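Local coordinates for SusD-like carbohydrate binding protein BF1063 (Bacteroides fragilis NCTC 9343, PDB 3I4G) that probably binds carbohydrate at the outer membrane of the bacterium, at residues A[42-56]-A[87-99]. Residues are numbered along the deposited sequence; the frame is centred on the assembly and turned at random. Where two conformers were deposited one is given.
Sequences YNPSDWWSYHGMIMM and FIKRYWETSYKRI. With EDO (1,2-ethanediol), chain G.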
loop_
_atom_site.group_PDB
_atom_site.type_symbol
_atom_site.label_atom_id
_atom_site.label_comp_id
_atom_site.label_asym_id
_atom_site.label_seq_id
_atom_site.Cartn_x
_atom_site.Cartn_y
_atom_site.Cartn_z
ATOM N N TYR A 42 -9.122 -12.554 6.640
ATOM C CA TYR A 42 -10.013 -12.576 5.484
ATOM C C TYR A 42 -10.573 -11.215 5.166
ATOM O O TYR A 42 -11.370 -11.061 4.239
ATOM C CB TYR A 42 -11.136 -13.588 5.719
ATOM C CG TYR A 42 -10.567 -14.983 5.878
ATOM C CD1 TYR A 42 -10.108 -15.689 4.770
ATOM C CD2 TYR A 42 -10.401 -15.556 7.140
ATOM C CE1 TYR A 42 -9.564 -16.961 4.924
ATOM C CE2 TYR A 42 -9.840 -16.819 7.271
ATOM C CZ TYR A 42 -9.430 -17.488 6.155
ATOM O OH TYR A 42 -8.873 -18.776 6.270
ATOM N N ASN A 43 -10.080 -10.197 5.879
ATOM C CA ASN A 43 -10.473 -8.821 5.727
ATOM C C ASN A 43 -9.430 -7.989 6.450
ATOM O O ASN A 43 -8.616 -8.539 7.204
ATOM C CB ASN A 43 -11.890 -8.601 6.274
ATOM C CG ASN A 43 -12.116 -9.285 7.555
ATOM O OD1 ASN A 43 -11.502 -8.955 8.582
ATOM N ND2 ASN A 43 -12.952 -10.337 7.508
ATOM N N PRO A 44 -9.429 -6.671 6.246
ATOM C CA PRO A 44 -8.426 -5.854 6.927
ATOM C C PRO A 44 -8.544 -5.872 8.432
ATOM O O PRO A 44 -9.650 -5.834 8.940
ATOM C CB PRO A 44 -8.728 -4.438 6.414
ATOM C CG PRO A 44 -9.351 -4.654 5.078
ATOM C CD PRO A 44 -10.224 -5.872 5.303
ATOM N N SER A 45 -7.424 -5.930 9.132
ATOM C CA SER A 45 -7.392 -5.703 10.557
ATOM C C SER A 45 -6.787 -4.353 10.893
ATOM O O SER A 45 -6.837 -3.924 12.045
ATOM C CB SER A 45 -6.618 -6.795 11.295
ATOM O OG SER A 45 -5.283 -6.836 10.885
ATOM N N ASP A 46 -6.201 -3.690 9.904
ATOM C CA ASP A 46 -5.559 -2.394 10.068
ATOM C C ASP A 46 -5.257 -1.828 8.708
ATOM O O ASP A 46 -5.154 -2.586 7.760
ATOM C CB ASP A 46 -4.232 -2.521 10.808
ATOM C CG ASP A 46 -3.706 -1.188 11.227
ATOM O OD1 ASP A 46 -4.400 -0.575 12.060
ATOM O OD2 ASP A 46 -2.655 -0.731 10.721
ATOM N N TRP A 47 -5.078 -0.511 8.597
ATOM C CA TRP A 47 -4.627 0.068 7.352
ATOM C C TRP A 47 -3.290 -0.516 6.905
ATOM O O TRP A 47 -2.962 -0.429 5.716
ATOM C CB TRP A 47 -4.469 1.591 7.497
ATOM C CG TRP A 47 -5.770 2.257 7.861
ATOM C CD1 TRP A 47 -6.144 2.708 9.091
ATOM C CD2 TRP A 47 -6.896 2.466 6.999
ATOM N NE1 TRP A 47 -7.438 3.209 9.038
ATOM C CE2 TRP A 47 -7.901 3.081 7.758
ATOM C CE3 TRP A 47 -7.113 2.269 5.631
ATOM C CZ2 TRP A 47 -9.117 3.451 7.206
ATOM C CZ3 TRP A 47 -8.328 2.676 5.086
ATOM C CH2 TRP A 47 -9.306 3.230 5.878
ATOM N N TRP A 48 -2.507 -1.085 7.821
ATOM C CA TRP A 48 -1.186 -1.608 7.495
ATOM C C TRP A 48 -1.105 -3.123 7.506
ATOM O O TRP A 48 -0.030 -3.658 7.315
ATOM C CB TRP A 48 -0.130 -1.054 8.450
ATOM C CG TRP A 48 -0.084 0.447 8.447
ATOM C CD1 TRP A 48 -0.257 1.266 7.377
ATOM C CD2 TRP A 48 0.166 1.318 9.570
ATOM N NE1 TRP A 48 -0.127 2.572 7.756
ATOM C CE2 TRP A 48 0.114 2.633 9.097
ATOM C CE3 TRP A 48 0.396 1.104 10.916
ATOM C CZ2 TRP A 48 0.289 3.724 9.920
ATOM C CZ3 TRP A 48 0.570 2.186 11.739
ATOM C CH2 TRP A 48 0.494 3.480 11.255
ATOM N N SER A 49 -2.216 -3.816 7.748
ATOM C CA SER A 49 -2.209 -5.278 7.710
ATOM C C SER A 49 -2.110 -5.745 6.258
ATOM O O SER A 49 -2.248 -4.947 5.314
ATOM C CB SER A 49 -3.442 -5.869 8.378
ATOM O OG SER A 49 -4.611 -5.762 7.568
ATOM N N TYR A 50 -1.849 -7.015 6.028
ATOM C CA TYR A 50 -1.638 -7.409 4.622
ATOM C C TYR A 50 -2.903 -7.222 3.795
ATOM O O TYR A 50 -2.824 -6.832 2.634
ATOM C CB TYR A 50 -1.015 -8.815 4.469
ATOM C CG TYR A 50 -1.858 -10.029 4.724
ATOM C CD1 TYR A 50 -2.778 -10.445 3.783
ATOM C CD2 TYR A 50 -1.732 -10.792 5.866
ATOM C CE1 TYR A 50 -3.516 -11.571 3.967
ATOM C CE2 TYR A 50 -2.503 -11.929 6.046
ATOM C CZ TYR A 50 -3.367 -12.312 5.109
ATOM O OH TYR A 50 -4.107 -13.460 5.349
ATOM N N HIS A 51 -4.061 -7.540 4.346
ATOM C CA HIS A 51 -5.309 -7.325 3.624
ATOM C C HIS A 51 -5.697 -5.848 3.643
ATOM O O HIS A 51 -6.310 -5.345 2.681
ATOM C CB HIS A 51 -6.430 -8.197 4.194
ATOM C CG HIS A 51 -7.624 -8.377 3.298
ATOM N ND1 HIS A 51 -8.224 -7.365 2.585
ATOM C CD2 HIS A 51 -8.368 -9.475 3.084
ATOM C CE1 HIS A 51 -9.278 -7.850 1.941
ATOM N NE2 HIS A 51 -9.390 -9.135 2.230
ATOM N N GLY A 52 -5.336 -5.105 4.673
ATOM C CA GLY A 52 -5.684 -3.709 4.723
ATOM C C GLY A 52 -4.864 -2.803 3.845
ATOM O O GLY A 52 -5.377 -1.783 3.368
HETATM N N MSE A 53 -3.606 -3.186 3.621
HETATM C CA MSE A 53 -2.676 -2.399 2.844
HETATM C C MSE A 53 -2.379 -3.022 1.482
HETATM O O MSE A 53 -2.897 -2.575 0.469
HETATM C CB MSE A 53 -1.381 -2.194 3.653
HETATM C CG MSE A 53 -0.286 -1.330 2.947
HETATM SE SE MSE A 53 1.142 -0.837 4.091
HETATM C CE MSE A 53 1.963 -2.624 4.185
ATOM N N ILE A 54 -1.599 -4.091 1.439
ATOM C CA ILE A 54 -1.174 -4.709 0.167
ATOM C C ILE A 54 -2.346 -5.052 -0.702
ATOM O O ILE A 54 -2.376 -4.710 -1.899
ATOM C CB ILE A 54 -0.295 -5.940 0.452
ATOM C CG1 ILE A 54 1.018 -5.507 1.085
ATOM C CG2 ILE A 54 -0.018 -6.751 -0.828
ATOM C CD1 ILE A 54 1.746 -6.664 1.824
HETATM N N MSE A 55 -3.375 -5.659 -0.114
HETATM C CA MSE A 55 -4.498 -6.068 -0.941
HETATM C C MSE A 55 -5.397 -4.939 -1.377
HETATM O O MSE A 55 -6.253 -5.192 -2.237
HETATM C CB MSE A 55 -5.291 -7.167 -0.253
HETATM C CG MSE A 55 -4.464 -8.430 -0.067
HETATM SE SE MSE A 55 -5.459 -9.882 0.726
HETATM C CE MSE A 55 -4.235 -11.265 0.423
HETATM N N MSE A 56 -5.193 -3.709 -0.910
HETATM C CA MSE A 56 -5.874 -2.593 -1.536
HETATM C C MSE A 56 -5.471 -2.492 -2.996
HETATM O O MSE A 56 -6.154 -1.829 -3.764
HETATM C CB MSE A 56 -5.597 -1.244 -0.860
HETATM C CG MSE A 56 -6.274 -1.077 0.430
HETATM SE SE MSE A 56 -6.327 0.792 0.975
HETATM C CE MSE A 56 -8.234 1.167 0.916
ATOM N N PHE A 87 -16.278 -4.671 4.549
ATOM C CA PHE A 87 -14.876 -4.259 4.531
ATOM C C PHE A 87 -14.750 -2.817 4.960
ATOM O O PHE A 87 -13.848 -2.509 5.731
ATOM C CB PHE A 87 -14.258 -4.530 3.155
ATOM C CG PHE A 87 -14.196 -6.005 2.827
ATOM C CD1 PHE A 87 -15.280 -6.657 2.317
ATOM C CD2 PHE A 87 -13.045 -6.740 3.080
ATOM C CE1 PHE A 87 -15.225 -8.024 2.042
ATOM C CE2 PHE A 87 -12.989 -8.096 2.803
ATOM C CZ PHE A 87 -14.051 -8.732 2.273
ATOM N N ILE A 88 -15.630 -1.940 4.497
ATOM C CA ILE A 88 -15.533 -0.548 4.940
ATOM C C ILE A 88 -15.843 -0.500 6.439
ATOM O O ILE A 88 -15.282 0.333 7.167
ATOM C CB ILE A 88 -16.379 0.470 4.140
ATOM C CG1 ILE A 88 -17.876 0.319 4.383
ATOM C CG2 ILE A 88 -15.993 0.376 2.645
ATOM C CD1 ILE A 88 -18.769 1.353 3.619
ATOM N N LYS A 89 -16.750 -1.347 6.935
ATOM C CA LYS A 89 -17.012 -1.352 8.377
ATOM C C LYS A 89 -15.786 -1.773 9.160
ATOM O O LYS A 89 -15.514 -1.188 10.229
ATOM C CB LYS A 89 -18.206 -2.238 8.712
ATOM C CG LYS A 89 -18.545 -2.340 10.190
ATOM C CD LYS A 89 -18.995 -1.018 10.770
ATOM C CE LYS A 89 -19.106 -1.048 12.296
ATOM N NZ LYS A 89 -20.075 -2.028 12.790
ATOM N N ARG A 90 -15.003 -2.751 8.676
ATOM C CA ARG A 90 -13.757 -3.120 9.366
ATOM C C ARG A 90 -12.784 -1.968 9.429
ATOM O O ARG A 90 -12.173 -1.721 10.467
ATOM C CB ARG A 90 -13.024 -4.296 8.699
ATOM C CG ARG A 90 -13.673 -5.674 8.834
ATOM C CD ARG A 90 -13.510 -6.276 10.204
ATOM N NE ARG A 90 -12.123 -6.598 10.513
ATOM C CZ ARG A 90 -11.651 -6.916 11.721
ATOM N NH1 ARG A 90 -12.444 -6.995 12.781
ATOM N NH2 ARG A 90 -10.360 -7.176 11.882
ATOM N N TYR A 91 -12.541 -1.318 8.298
ATOM C CA TYR A 91 -11.608 -0.193 8.302
ATOM C C TYR A 91 -12.084 0.859 9.315
ATOM O O TYR A 91 -11.286 1.400 10.070
ATOM C CB TYR A 91 -11.479 0.420 6.935
ATOM C CG TYR A 91 -10.600 -0.285 5.926
ATOM C CD1 TYR A 91 -9.233 -0.393 6.136
ATOM C CD2 TYR A 91 -11.107 -0.745 4.718
ATOM C CE1 TYR A 91 -8.391 -0.929 5.168
ATOM C CE2 TYR A 91 -10.264 -1.315 3.745
ATOM C CZ TYR A 91 -8.906 -1.368 3.980
ATOM O OH TYR A 91 -8.120 -1.892 2.969
ATOM N N TRP A 92 -13.371 1.176 9.293
ATOM C CA TRP A 92 -13.936 2.147 10.226
ATOM C C TRP A 92 -13.726 1.735 11.690
ATOM O O TRP A 92 -13.224 2.527 12.536
ATOM C CB TRP A 92 -15.426 2.295 9.972
ATOM C CG TRP A 92 -16.150 3.245 10.892
ATOM C CD1 TRP A 92 -16.662 2.963 12.115
ATOM C CD2 TRP A 92 -16.483 4.628 10.625
ATOM N NE1 TRP A 92 -17.269 4.090 12.646
ATOM C CE2 TRP A 92 -17.191 5.111 11.741
ATOM C CE3 TRP A 92 -16.271 5.484 9.545
ATOM C CZ2 TRP A 92 -17.682 6.426 11.800
ATOM C CZ3 TRP A 92 -16.744 6.794 9.628
ATOM C CH2 TRP A 92 -17.443 7.233 10.740
ATOM N N GLU A 93 -14.147 0.535 12.041
ATOM C CA GLU A 93 -14.084 0.163 13.443
ATOM C C GLU A 93 -12.645 -0.006 13.930
ATOM O O GLU A 93 -12.336 0.439 15.043
ATOM C CB GLU A 93 -14.885 -1.090 13.693
ATOM C CG GLU A 93 -14.257 -2.331 13.201
ATOM C CD GLU A 93 -15.192 -3.513 13.295
ATOM O OE1 GLU A 93 -16.357 -3.337 13.726
ATOM O OE2 GLU A 93 -14.752 -4.631 12.933
ATOM N N THR A 94 -11.754 -0.595 13.139
ATOM C CA THR A 94 -10.385 -0.724 13.622
ATOM C C THR A 94 -9.770 0.665 13.804
ATOM O O THR A 94 -8.985 0.886 14.759
ATOM C CB THR A 94 -9.509 -1.600 12.722
ATOM O OG1 THR A 94 -9.417 -1.022 11.417
ATOM C CG2 THR A 94 -10.058 -3.026 12.651
ATOM N N SER A 95 -10.114 1.618 12.950
ATOM C CA SER A 95 -9.608 2.990 13.100
ATOM C C SER A 95 -10.048 3.588 14.414
ATOM O O SER A 95 -9.239 4.089 15.189
ATOM C CB SER A 95 -10.103 3.883 11.973
ATOM O OG SER A 95 -9.650 3.436 10.684
ATOM N N TYR A 96 -11.351 3.573 14.655
ATOM C CA TYR A 96 -11.905 4.207 15.863
ATOM C C TYR A 96 -11.538 3.444 17.114
ATOM O O TYR A 96 -11.427 4.047 18.197
ATOM C CB TYR A 96 -13.419 4.475 15.688
ATOM C CG TYR A 96 -13.667 5.731 14.885
ATOM C CD1 TYR A 96 -13.364 6.973 15.415
ATOM C CD2 TYR A 96 -14.165 5.691 13.585
ATOM C CE1 TYR A 96 -13.552 8.160 14.673
ATOM C CE2 TYR A 96 -14.380 6.833 12.856
ATOM C CZ TYR A 96 -14.072 8.076 13.402
ATOM O OH TYR A 96 -14.309 9.239 12.684
ATOM N N LYS A 97 -11.328 2.143 17.019
ATOM C CA LYS A 97 -10.830 1.381 18.178
ATOM C C LYS A 97 -9.430 1.890 18.541
ATOM O O LYS A 97 -9.170 2.211 19.708
ATOM C CB LYS A 97 -10.804 -0.118 17.916
ATOM C CG LYS A 97 -10.515 -0.963 19.138
ATOM C CD LYS A 97 -10.866 -2.421 18.934
ATOM C CE LYS A 97 -10.783 -3.205 20.250
ATOM N N ARG A 98 -8.519 1.997 17.570
ATOM C CA ARG A 98 -7.204 2.485 17.872
ATOM C C ARG A 98 -7.271 3.948 18.347
ATOM O O ARG A 98 -6.612 4.289 19.330
ATOM C CB ARG A 98 -6.266 2.387 16.670
ATOM C CG ARG A 98 -4.984 3.081 17.007
ATOM C CD ARG A 98 -3.935 3.042 15.978
ATOM N NE ARG A 98 -3.216 1.782 15.915
ATOM C CZ ARG A 98 -3.293 0.929 14.918
ATOM N NH1 ARG A 98 -4.189 1.081 13.970
ATOM N NH2 ARG A 98 -2.505 -0.122 14.907
ATOM N N ILE A 99 -8.087 4.784 17.715
ATOM C CA ILE A 99 -8.219 6.169 18.138
ATOM C C ILE A 99 -8.639 6.227 19.601
ATOM O O ILE A 99 -8.056 6.986 20.386
ATOM C CB ILE A 99 -9.209 6.911 17.233
ATOM C CG1 ILE A 99 -8.579 7.145 15.842
ATOM C CG2 ILE A 99 -9.658 8.259 17.876
ATOM C CD1 ILE A 99 -9.625 7.480 14.765
HETATM C C1 EDO G . -1.028 -3.059 12.367
HETATM O O1 EDO G . -1.963 -2.586 13.373
HETATM C C2 EDO G . 0.373 -3.111 12.904
HETATM O O2 EDO G . 0.802 -1.793 13.304
HETATM O O HOH W 1 -9.070 -8.906 9.993
HETATM O O HOH W 2 -6.799 0.555 11.511
#
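The ring of Tyr-91, on helix 86-109, is sandwiched between Pro-44 and Trp-47 of the loop that leads into the short helix 50-54. Pro-44 lays its CG over one face in a CH-pi contact, 3.8 Å from the ring centroid. Against the opposite face the six-membered ring of Trp-47 forms an offset stack, with centroids 4.3 Å apart and planes inclined by 19°. The phenol OH donates to Gly-52 O at 2.8 Å, while the selenomethionine Met-56 lies obliquely beside the ring in a Met-aromatic contact. Trp-47 is held at its other end too: NE1 donates to Ser-95 OG at 2.8 Å, and that hydroxyl donates in turn to Tyr-91 O, one turn back along the helix.

Two arginines of the helix hold the loop at Pro-44 and at Asp-46. Arg-90, its chain curled back by bends at chi2 and chi3, sends NE to Pro-44 O (3.0 Å) almost in line with the carbonyl; NH2 adds a weak second bond, and Glu-93 pairs weakly with NH1. One helical turn beyond Thr-94, Arg-98 points NH1 straight at Asp-46 OD1 (177° at the hydrogen), a salt bridge lying in the guanidinium plane; its 2.5 Å is implausibly close for the Asp-46 conformer given, so the exact length is doubtful. A water links the same OD1 to Thr-94 OG1.

Further out, Asp-46 OD2 accepts from Trp-48 N in an Asx turn, and Ser-49 OG caps helix 50-54 through Gly-52 N. Glu-41 bonds to the hydroxyls of Ser-45 and Ser-49, and Arg-98 also donates to the carbonyls of Leu-31 and Tyr-32. Trp-47 NE1, Tyr-91 OH and the Asp-46 carboxylate, all buried, are thus paired around an aromatic centre, and the charge on Arg-98 probably stabilises Asp-46 as a carboxylate.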